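Local coordinates for Phosphoglucomutase/phosphomannomutase family protein (Burkholderia thailandensis, PDB 3UW2) that probably catalyses intramolecular phosphate transfer on phosphorylated sugars as a phosphohexose mutase, and binds a zinc ion, at residues D92-G97 with R119-C124; G104-S109 with Y175-Q180; R184-I189 with K215-E220; L372-R377 with S382-G387. One frame throughout, in Å; residues are numbered along the deposited sequence.

Contact 1 (D92-G97 with R119-C124); sequences DVVDVG and RRVDSC. With EDO (1,2-ethanediol), chain E.
R119 reaches across to D92 as a fully stretched arm. Its CG stands anti to the backbone N, and the chain stays extended to NE; CB, CG, CD and NE serve as a spacer, leaving the contact to the guanidinium end. There NH1 of R119 donates to D92 OD2 at 2.9 Å (154°). R119 NH2 gives a second bond to the same D92 OD2, at 3.1 Å (143°). This is an end-on salt bridge in which one oxygen takes both N-H groups. OD2 lies in the guanidinium plane, but the carboxylate stands nearly perpendicular to it, 85° away, and is approached on its anti side. A long, straight arginine can reach D92 from the chain leading into loop 119-124.

In the alpha/beta/alpha fold of domain I, D92 begins strand 92-98, between the parallel strands 64-69 and 172-174. Its other oxygen, OD1, accepts from S171 N, while R119 NH2 also bridges to D63.

Deeper in, the small branched valines meet, V94 CG2 lying 4.3 Å from V121 CG2. At the strand's far end D95 OD1 accepts from G97 N at 2.9 Å, an Asx turn. R120 points elsewhere, holding a 1,2-ethanediol, probably from the crystallisation liquor, by weak bonds.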
# COMPACT_ATOMS: atom_id res chain seq x y z
N ASP A 92 -27.58 2.34 -1.87
CA ASP A 92 -27.46 3.27 -0.75
C ASP A 92 -26.01 3.67 -0.48
O ASP A 92 -25.12 2.84 -0.60
CB ASP A 92 -28.04 2.63 0.49
CG ASP A 92 -29.52 2.30 0.33
OD1 ASP A 92 -30.21 2.85 -0.59
OD2 ASP A 92 -29.97 1.45 1.10
N VAL A 93 -25.77 4.93 -0.09
CA VAL A 93 -24.40 5.42 0.14
C VAL A 93 -24.26 5.75 1.61
O VAL A 93 -25.13 6.39 2.20
CB VAL A 93 -24.07 6.67 -0.71
CG1 VAL A 93 -22.71 7.32 -0.28
CG2 VAL A 93 -24.04 6.27 -2.18
N VAL A 94 -23.18 5.26 2.21
CA VAL A 94 -22.73 5.65 3.55
C VAL A 94 -21.43 6.43 3.40
O VAL A 94 -20.39 5.89 2.96
CB VAL A 94 -22.52 4.44 4.45
CG1 VAL A 94 -22.02 4.89 5.83
CG2 VAL A 94 -23.85 3.70 4.56
N ASP A 95 -21.52 7.71 3.72
CA ASP A 95 -20.40 8.61 3.50
C ASP A 95 -19.63 8.79 4.82
O ASP A 95 -20.14 9.36 5.76
CB ASP A 95 -20.93 9.96 2.94
CG ASP A 95 -19.82 10.87 2.49
OD1 ASP A 95 -18.63 10.64 2.84
OD2 ASP A 95 -20.14 11.84 1.79
N VAL A 96 -18.40 8.25 4.90
CA VAL A 96 -17.65 8.35 6.14
C VAL A 96 -16.74 9.60 6.16
O VAL A 96 -15.91 9.74 7.10
CB VAL A 96 -16.89 7.03 6.50
CG1 VAL A 96 -17.90 5.86 6.69
CG2 VAL A 96 -15.86 6.67 5.43
N GLY A 97 -16.84 10.44 5.11
CA GLY A 97 -16.25 11.78 5.11
C GLY A 97 -14.77 11.65 4.74
O GLY A 97 -14.41 10.77 3.99
N ARG A 119 -25.77 -1.71 10.37
CA ARG A 119 -25.81 -2.22 9.03
C ARG A 119 -24.38 -2.58 8.62
O ARG A 119 -23.41 -1.91 9.00
CB ARG A 119 -26.44 -1.19 8.06
CG ARG A 119 -26.53 -1.61 6.60
CD ARG A 119 -27.24 -0.54 5.73
NE ARG A 119 -27.50 -1.03 4.35
CZ ARG A 119 -28.19 -0.37 3.40
NH1 ARG A 119 -28.71 0.83 3.63
NH2 ARG A 119 -28.36 -0.91 2.20
N ARG A 120 -24.28 -3.68 7.91
CA ARG A 120 -23.00 -4.14 7.44
C ARG A 120 -22.88 -3.77 5.96
O ARG A 120 -23.80 -4.11 5.17
CB ARG A 120 -22.94 -5.65 7.71
CG ARG A 120 -21.60 -6.31 7.42
CD ARG A 120 -20.41 -5.88 8.30
NE ARG A 120 -19.28 -6.70 7.86
CZ ARG A 120 -18.47 -6.37 6.85
NH1 ARG A 120 -18.62 -5.21 6.24
NH2 ARG A 120 -17.49 -7.21 6.47
N VAL A 121 -21.81 -3.07 5.55
CA VAL A 121 -21.70 -2.64 4.15
C VAL A 121 -20.33 -3.04 3.62
O VAL A 121 -19.34 -2.44 4.01
CB VAL A 121 -21.89 -1.10 4.00
CG1 VAL A 121 -21.76 -0.64 2.53
CG2 VAL A 121 -23.24 -0.59 4.54
N ASP A 122 -20.25 -3.99 2.71
CA ASP A 122 -18.96 -4.57 2.44
C ASP A 122 -18.34 -4.13 1.12
O ASP A 122 -17.33 -4.71 0.68
CB ASP A 122 -18.99 -6.11 2.59
CG ASP A 122 -19.84 -6.80 1.53
OD1 ASP A 122 -20.58 -6.13 0.82
OD2 ASP A 122 -19.75 -8.03 1.43
N SER A 123 -18.86 -3.06 0.52
CA SER A 123 -18.11 -2.47 -0.64
C SER A 123 -17.73 -1.02 -0.29
O SER A 123 -18.42 -0.40 0.49
CB SER A 123 -19.00 -2.50 -1.89
OG SER A 123 -19.37 -3.84 -2.15
N CYS A 124 -16.63 -0.47 -0.83
CA CYS A 124 -16.33 0.95 -0.57
C CYS A 124 -15.56 1.51 -1.70
O CYS A 124 -14.88 0.75 -2.41
CB CYS A 124 -15.50 1.19 0.69
SG CYS A 124 -13.88 0.38 0.69
C1 EDO E . -19.68 -9.62 10.45
O1 EDO E . -20.22 -8.53 9.70
C2 EDO E . -18.92 -10.48 9.45
O2 EDO E . -17.86 -9.74 8.84

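Contact 2 (G104-S109 with Y175-Q180); sequences GYFAAS and YDVADQ
F106 lays the CD2-CE2 side of its ring against V177, whose CG2 methyl sits at the ring's edge, near its plane, 4.0 Å from F106 CE2. The two side chains cross at a slant. CG of F106 lies anti to the backbone N (chi1 169°), swinging the ring off helix 101-107 toward the incoming chain. V177 answers with CG2 anti to its own backbone N, while CG1 takes the more hindered place between N and the carbonyl carbon (chi1 82°).

The same methyl also reaches A107, whose CB is 4.3 Å from V177 CG2; a side chain as small as alanine lets the two backbones come close here. Farther along, Q180 brings CB up to the rim of the ring, 4.0 Å from F106 CE2, and its carbonyl O approaches F106 CZ obliquely at 3.9 Å. F106 also packs edge-to-face with Y181.

Each segment is also braced internally. D176 OD1 accepts from A178 N at 3.0 Å, with the donor above the carboxylate plane, a capping bond that suits an aspartate just ahead of helix 178-186. S109 OG donates to Y105 O at 2.8 Å where helix 101-107 runs out. The arrangement is a buried apolar joint between a helix of alpha/beta/alpha domain I and the capped start of helix 178-186, which goes on to pack in contact 3.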
# COMPACT_ATOMS: atom_id res chain seq x y z
N GLY A 104 -11.69 3.89 5.41
CA GLY A 104 -12.77 3.48 4.49
C GLY A 104 -12.82 1.92 4.41
O GLY A 104 -13.92 1.32 4.52
N TYR A 105 -11.65 1.26 4.33
CA TYR A 105 -11.62 -0.22 4.34
C TYR A 105 -12.22 -0.74 5.65
O TYR A 105 -12.98 -1.71 5.68
CB TYR A 105 -10.20 -0.78 4.24
CG TYR A 105 -9.47 -0.45 2.96
CD1 TYR A 105 -10.13 -0.08 1.76
CD2 TYR A 105 -8.06 -0.53 2.93
CE1 TYR A 105 -9.36 0.18 0.56
CE2 TYR A 105 -7.35 -0.31 1.78
CZ TYR A 105 -7.98 0.06 0.60
OH TYR A 105 -7.12 0.34 -0.54
N PHE A 106 -11.89 -0.04 6.74
CA PHE A 106 -12.34 -0.51 8.04
C PHE A 106 -13.88 -0.37 8.09
O PHE A 106 -14.58 -1.26 8.64
CB PHE A 106 -11.66 0.32 9.14
CG PHE A 106 -12.26 0.09 10.55
CD1 PHE A 106 -11.89 -1.01 11.30
CD2 PHE A 106 -13.16 0.99 11.09
CE1 PHE A 106 -12.39 -1.20 12.59
CE2 PHE A 106 -13.73 0.77 12.40
CZ PHE A 106 -13.33 -0.31 13.13
N ALA A 107 -14.41 0.75 7.56
CA ALA A 107 -15.89 0.93 7.52
C ALA A 107 -16.57 -0.21 6.69
O ALA A 107 -17.65 -0.58 6.95
CB ALA A 107 -16.27 2.32 6.95
N ALA A 108 -15.86 -0.76 5.69
CA ALA A 108 -16.40 -1.80 4.85
C ALA A 108 -16.12 -3.19 5.51
O ALA A 108 -16.49 -4.24 4.96
CB ALA A 108 -15.78 -1.70 3.44
N SER A 109 -15.62 -3.18 6.75
CA SER A 109 -15.25 -4.45 7.43
C SER A 109 -16.06 -4.74 8.67
O SER A 109 -16.00 -5.88 9.17
CB SER A 109 -13.77 -4.43 7.84
OG SER A 109 -12.97 -4.32 6.64
N TYR A 175 -21.73 9.29 8.14
CA TYR A 175 -21.44 8.52 9.32
C TYR A 175 -19.99 8.68 9.70
O TYR A 175 -19.09 8.49 8.87
CB TYR A 175 -21.75 7.01 9.10
CG TYR A 175 -21.51 6.20 10.35
CD1 TYR A 175 -22.38 6.31 11.46
CD2 TYR A 175 -20.37 5.38 10.47
CE1 TYR A 175 -22.14 5.57 12.63
CE2 TYR A 175 -20.12 4.63 11.62
CZ TYR A 175 -21.00 4.73 12.70
OH TYR A 175 -20.77 4.01 13.85
N ASP A 176 -19.74 9.06 10.96
CA ASP A 176 -18.36 9.19 11.38
C ASP A 176 -17.93 7.89 12.07
O ASP A 176 -18.40 7.54 13.13
CB ASP A 176 -18.14 10.45 12.25
CG ASP A 176 -16.64 10.72 12.59
OD1 ASP A 176 -15.72 9.97 12.25
OD2 ASP A 176 -16.38 11.71 13.24
N VAL A 177 -16.98 7.22 11.45
CA VAL A 177 -16.45 5.91 11.89
C VAL A 177 -15.08 6.04 12.66
O VAL A 177 -14.49 5.04 13.13
CB VAL A 177 -16.29 5.01 10.64
CG1 VAL A 177 -14.98 5.33 9.92
CG2 VAL A 177 -16.29 3.54 11.03
N ALA A 178 -14.62 7.27 12.87
CA ALA A 178 -13.31 7.48 13.52
C ALA A 178 -13.22 6.95 14.95
O ALA A 178 -12.22 6.32 15.33
CB ALA A 178 -12.93 8.97 13.48
N ASP A 179 -14.24 7.20 15.75
CA ASP A 179 -14.23 6.76 17.14
C ASP A 179 -14.20 5.23 17.19
O ASP A 179 -13.45 4.69 17.99
CB ASP A 179 -15.49 7.20 17.89
CG ASP A 179 -15.51 8.69 18.18
OD1 ASP A 179 -14.51 9.40 17.96
OD2 ASP A 179 -16.58 9.15 18.63
N GLN A 180 -15.04 4.55 16.39
CA GLN A 180 -14.99 3.06 16.37
C GLN A 180 -13.58 2.60 15.97
O GLN A 180 -13.03 1.66 16.51
CB GLN A 180 -15.91 2.44 15.33
CG GLN A 180 -17.35 2.39 15.73
CD GLN A 180 -18.18 1.77 14.65
OE1 GLN A 180 -19.05 2.42 14.06
NE2 GLN A 180 -17.97 0.50 14.41

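Contact 3 (R184-I189 with K215-E220); sequences RIVGDI and KALGCE
V186 and L217 carry the apolar part of the contact, lying alongside each other and pointing opposite ways. CG2 of V186, anti to the carbonyl carbon and beside the backbone N, does the touching: it is 3.6 Å from A216 CB and 3.8 Å from L217 CD2. Alanine's single methyl lets V186 come close to helix 206-216, whereas leucine is long enough to extend a branch across the gap. That branch, CD2 of L217, also lies 4.3 Å from I189 CG2. I189 and L217 both pack on A369 of helix 364-375 as well.

A second kind of contact is methyl against carbonyl, L217 CD2 resting 3.5 Å from I189 O.

Backbone bonds shape the two ends separately. D188 N bonds to I185 O, tightening the turn after helix 178-186. Beyond helix 206-216, G218, with positive phi, closes a Schellman motif, one of its two bonds being G218 N to K215 O, 2.9 Å; a glycine reaches such angles easily, having no side chain to jam against the preceding carbonyl.

Charge works outside the pair, D188 making a salt bridge to R357. With no hydrogen bond across it, the contact holds the ends of two domain II helices by close methyl packing at a partly exposed edge, without directional bonds.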
# COMPACT_ATOMS: atom_id res chain seq x y z
N ARG A 184 -11.07 0.67 18.44
CA ARG A 184 -10.86 -0.73 18.10
C ARG A 184 -9.36 -1.01 18.20
O ARG A 184 -8.97 -2.07 18.70
CB ARG A 184 -11.48 -1.09 16.73
CG ARG A 184 -10.96 -2.37 16.11
CD ARG A 184 -11.35 -3.65 16.89
NE ARG A 184 -10.88 -4.84 16.18
CZ ARG A 184 -9.62 -5.30 16.24
NH1 ARG A 184 -8.68 -4.69 16.99
NH2 ARG A 184 -9.28 -6.38 15.55
N ILE A 185 -8.51 -0.09 17.76
CA ILE A 185 -7.08 -0.29 17.86
C ILE A 185 -6.52 -0.19 19.32
O ILE A 185 -5.72 -1.05 19.80
CB ILE A 185 -6.32 0.66 16.91
CG1 ILE A 185 -6.66 0.30 15.41
CG2 ILE A 185 -4.83 0.53 17.19
CD1 ILE A 185 -6.17 1.34 14.40
N VAL A 186 -6.95 0.86 20.01
CA VAL A 186 -6.57 1.16 21.41
C VAL A 186 -6.95 0.04 22.38
O VAL A 186 -6.15 -0.31 23.25
CB VAL A 186 -7.11 2.56 21.82
CG1 VAL A 186 -7.11 2.79 23.33
CG2 VAL A 186 -6.27 3.64 21.12
N GLY A 187 -8.15 -0.53 22.23
CA GLY A 187 -8.61 -1.64 23.07
C GLY A 187 -7.82 -2.93 22.84
O GLY A 187 -7.90 -3.81 23.67
N ASP A 188 -7.06 -3.07 21.74
CA ASP A 188 -6.25 -4.31 21.52
C ASP A 188 -4.74 -4.07 21.66
O ASP A 188 -3.99 -5.02 21.73
CB ASP A 188 -6.55 -5.03 20.16
CG ASP A 188 -5.89 -6.44 20.08
OD1 ASP A 188 -6.12 -7.32 20.97
OD2 ASP A 188 -5.11 -6.70 19.11
N ILE A 189 -4.30 -2.83 21.65
CA ILE A 189 -2.88 -2.54 21.75
C ILE A 189 -2.60 -1.65 22.96
O ILE A 189 -3.12 -0.54 23.09
CB ILE A 189 -2.33 -1.90 20.45
CG1 ILE A 189 -2.43 -2.87 19.24
CG2 ILE A 189 -0.88 -1.47 20.72
CD1 ILE A 189 -2.03 -2.23 17.88
N LYS A 215 -1.51 9.49 20.07
CA LYS A 215 -1.76 10.10 21.40
C LYS A 215 -2.61 9.20 22.29
O LYS A 215 -2.34 9.10 23.50
CB LYS A 215 -2.33 11.53 21.34
CG LYS A 215 -1.29 12.53 20.91
CD LYS A 215 -1.83 13.96 20.76
CE LYS A 215 -0.63 14.88 21.03
NZ LYS A 215 -0.84 16.36 20.89
N ALA A 216 -3.64 8.61 21.69
CA ALA A 216 -4.51 7.66 22.37
C ALA A 216 -3.71 6.43 22.88
O ALA A 216 -4.07 5.82 23.89
CB ALA A 216 -5.62 7.18 21.44
N LEU A 217 -2.66 6.03 22.17
CA LEU A 217 -1.80 4.94 22.65
C LEU A 217 -0.83 5.42 23.76
O LEU A 217 -0.13 4.61 24.38
CB LEU A 217 -1.02 4.32 21.50
CG LEU A 217 -1.93 3.57 20.52
CD1 LEU A 217 -1.10 3.09 19.35
CD2 LEU A 217 -2.63 2.41 21.22
N GLY A 218 -0.77 6.73 23.99
CA GLY A 218 0.04 7.26 25.10
C GLY A 218 1.33 7.90 24.63
O GLY A 218 2.17 8.22 25.45
N CYS A 219 1.51 8.09 23.33
CA CYS A 219 2.77 8.65 22.85
C CYS A 219 2.73 10.16 22.77
O CYS A 219 1.69 10.77 22.40
CB CYS A 219 3.14 8.10 21.49
SG CYS A 219 3.41 6.32 21.61
N GLU A 220 3.88 10.74 23.07
CA GLU A 220 4.14 12.16 22.79
C GLU A 220 4.65 12.30 21.37
O GLU A 220 5.41 11.47 20.88
CB GLU A 220 5.17 12.76 23.78
CG GLU A 220 4.52 13.26 25.04
CD GLU A 220 5.54 13.80 26.04
OE1 GLU A 220 5.41 13.47 27.26
OE2 GLU A 220 6.48 14.53 25.60

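Contact 4 (L372-R377 with S382-G387); sequences LEILAR and SALLNG
L375 meets L384 and L385 with no ring or other flat group between them. The flat group to note is the guanidinium of R377, directed away from the contact: one of its faces lies over the backbone carbonyl of E373, the O standing 3.5 Å above the plane and displaced toward the rim. Its extended side chain runs back beside the preceding turn, away from the leucines.

The contact itself rests on the branched ends of the leucines, L385 touching through its branch-point CG. L375 CD2 lies 4.0 Å from L384 CD2 and the same distance from L385 CG, its side chain crossing L384 at a slant and L385 at about a right angle. L384 has CG anti to the backbone N (chi1 -174°), which sends its CD2 toward L375. I374 adds a methyl, its CG2 lying 4.2 Å from L384 CD2. Leucine suits such a place, since its forked end lets one methyl, L375 CD2, touch two neighbours at once.

Backbone bonds keep both segments wound, A376 N to L372 O and N386 N to S382 O among them. The two helices follow each other closely in domain III. I374 also packs on helix 282-296, while L375 and L385 both rest on I259 of strand 259-263, so the pair leans against the mixed sheet of domain II.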
# COMPACT_ATOMS: atom_id res chain seq x y z
N LEU A 372 4.86 0.17 17.13
CA LEU A 372 5.05 0.72 18.50
C LEU A 372 4.85 -0.37 19.60
O LEU A 372 5.52 -0.36 20.62
CB LEU A 372 4.10 1.89 18.75
CG LEU A 372 4.21 3.19 17.94
CD1 LEU A 372 3.04 4.09 18.23
CD2 LEU A 372 5.50 3.86 18.39
N GLU A 373 3.91 -1.28 19.42
CA GLU A 373 3.70 -2.35 20.39
C GLU A 373 5.01 -3.16 20.62
O GLU A 373 5.33 -3.52 21.78
CB GLU A 373 2.64 -3.31 19.85
CG GLU A 373 2.35 -4.50 20.77
CD GLU A 373 1.23 -5.37 20.21
OE1 GLU A 373 1.42 -6.09 19.16
OE2 GLU A 373 0.15 -5.30 20.79
N ILE A 374 5.71 -3.44 19.53
CA ILE A 374 6.96 -4.17 19.56
C ILE A 374 8.12 -3.30 20.06
O ILE A 374 8.85 -3.73 20.97
CB ILE A 374 7.31 -4.75 18.18
CG1 ILE A 374 6.24 -5.80 17.75
CG2 ILE A 374 8.71 -5.37 18.18
CD1 ILE A 374 6.31 -6.24 16.31
N LEU A 375 8.31 -2.11 19.46
CA LEU A 375 9.40 -1.18 19.81
C LEU A 375 9.33 -0.78 21.29
O LEU A 375 10.36 -0.66 21.98
CB LEU A 375 9.32 0.08 18.94
CG LEU A 375 9.62 -0.13 17.44
CD1 LEU A 375 9.67 1.22 16.72
CD2 LEU A 375 10.86 -0.98 17.21
N ALA A 376 8.12 -0.62 21.82
CA ALA A 376 7.99 -0.19 23.22
C ALA A 376 8.52 -1.21 24.24
O ALA A 376 8.76 -0.87 25.38
CB ALA A 376 6.54 0.24 23.53
N ARG A 377 8.72 -2.45 23.83
CA ARG A 377 9.32 -3.47 24.74
C ARG A 377 10.83 -3.32 24.95
O ARG A 377 11.40 -4.05 25.74
CB ARG A 377 8.95 -4.89 24.27
CG ARG A 377 7.43 -5.05 24.27
CD ARG A 377 6.97 -6.27 23.47
NE ARG A 377 5.52 -6.49 23.61
CZ ARG A 377 4.79 -7.10 22.69
NH1 ARG A 377 5.36 -7.51 21.56
NH2 ARG A 377 3.50 -7.26 22.86
N SER A 382 15.78 2.04 18.06
CA SER A 382 16.66 2.18 16.89
C SER A 382 17.70 1.02 16.77
O SER A 382 17.99 0.56 15.65
CB SER A 382 17.36 3.56 16.89
OG SER A 382 16.38 4.58 16.89
N ALA A 383 18.25 0.55 17.90
CA ALA A 383 19.20 -0.60 17.90
C ALA A 383 18.46 -1.87 17.43
O ALA A 383 18.97 -2.62 16.59
CB ALA A 383 19.87 -0.78 19.27
N LEU A 384 17.24 -2.08 17.93
CA LEU A 384 16.37 -3.20 17.50
C LEU A 384 16.13 -3.16 16.00
O LEU A 384 16.32 -4.15 15.31
CB LEU A 384 15.05 -3.22 18.26
CG LEU A 384 14.08 -4.41 18.04
CD1 LEU A 384 14.67 -5.75 18.50
CD2 LEU A 384 12.74 -4.20 18.70
N LEU A 385 15.78 -2.00 15.45
CA LEU A 385 15.54 -1.91 14.01
C LEU A 385 16.83 -2.04 13.20
O LEU A 385 16.88 -2.81 12.24
CB LEU A 385 14.88 -0.57 13.64
CG LEU A 385 13.42 -0.42 14.14
CD1 LEU A 385 13.05 1.05 14.10
CD2 LEU A 385 12.45 -1.22 13.29
N ASN A 386 17.87 -1.32 13.58
CA ASN A 386 19.14 -1.39 12.84
C ASN A 386 19.75 -2.78 12.83
O ASN A 386 20.50 -3.11 11.92
CB ASN A 386 20.18 -0.35 13.31
CG ASN A 386 19.78 1.09 12.89
OD1 ASN A 386 19.36 1.31 11.74
ND2 ASN A 386 19.88 2.05 13.82
N GLY A 387 19.46 -3.57 13.85
CA GLY A 387 20.09 -4.87 13.94
C GLY A 387 19.34 -5.95 13.15
O GLY A 387 19.83 -7.05 13.08

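Overall arrangement
Contact 2 is the buried one of the four, while contacts 1, 3 and 4 are partly buried. Contacts 1 and 2 adjoin, their centres about 9 Å apart and their segments alternating along the chain: R120 NH1 probably donates to A108 O, and strand 92-98 leads on to helix 101-107. Contacts 2 and 3 share helix 178-186, and F106 packs on R184. Contact 3 touches contact 4 where I189 meets E373, joining domain II to domain III. Contact 1 alone bridges its segments by charge, at a partly exposed strand end, with an apolar valine pair beside it; the other three join helices or their flanking turns by apolar packing, with no hydrogen bond across.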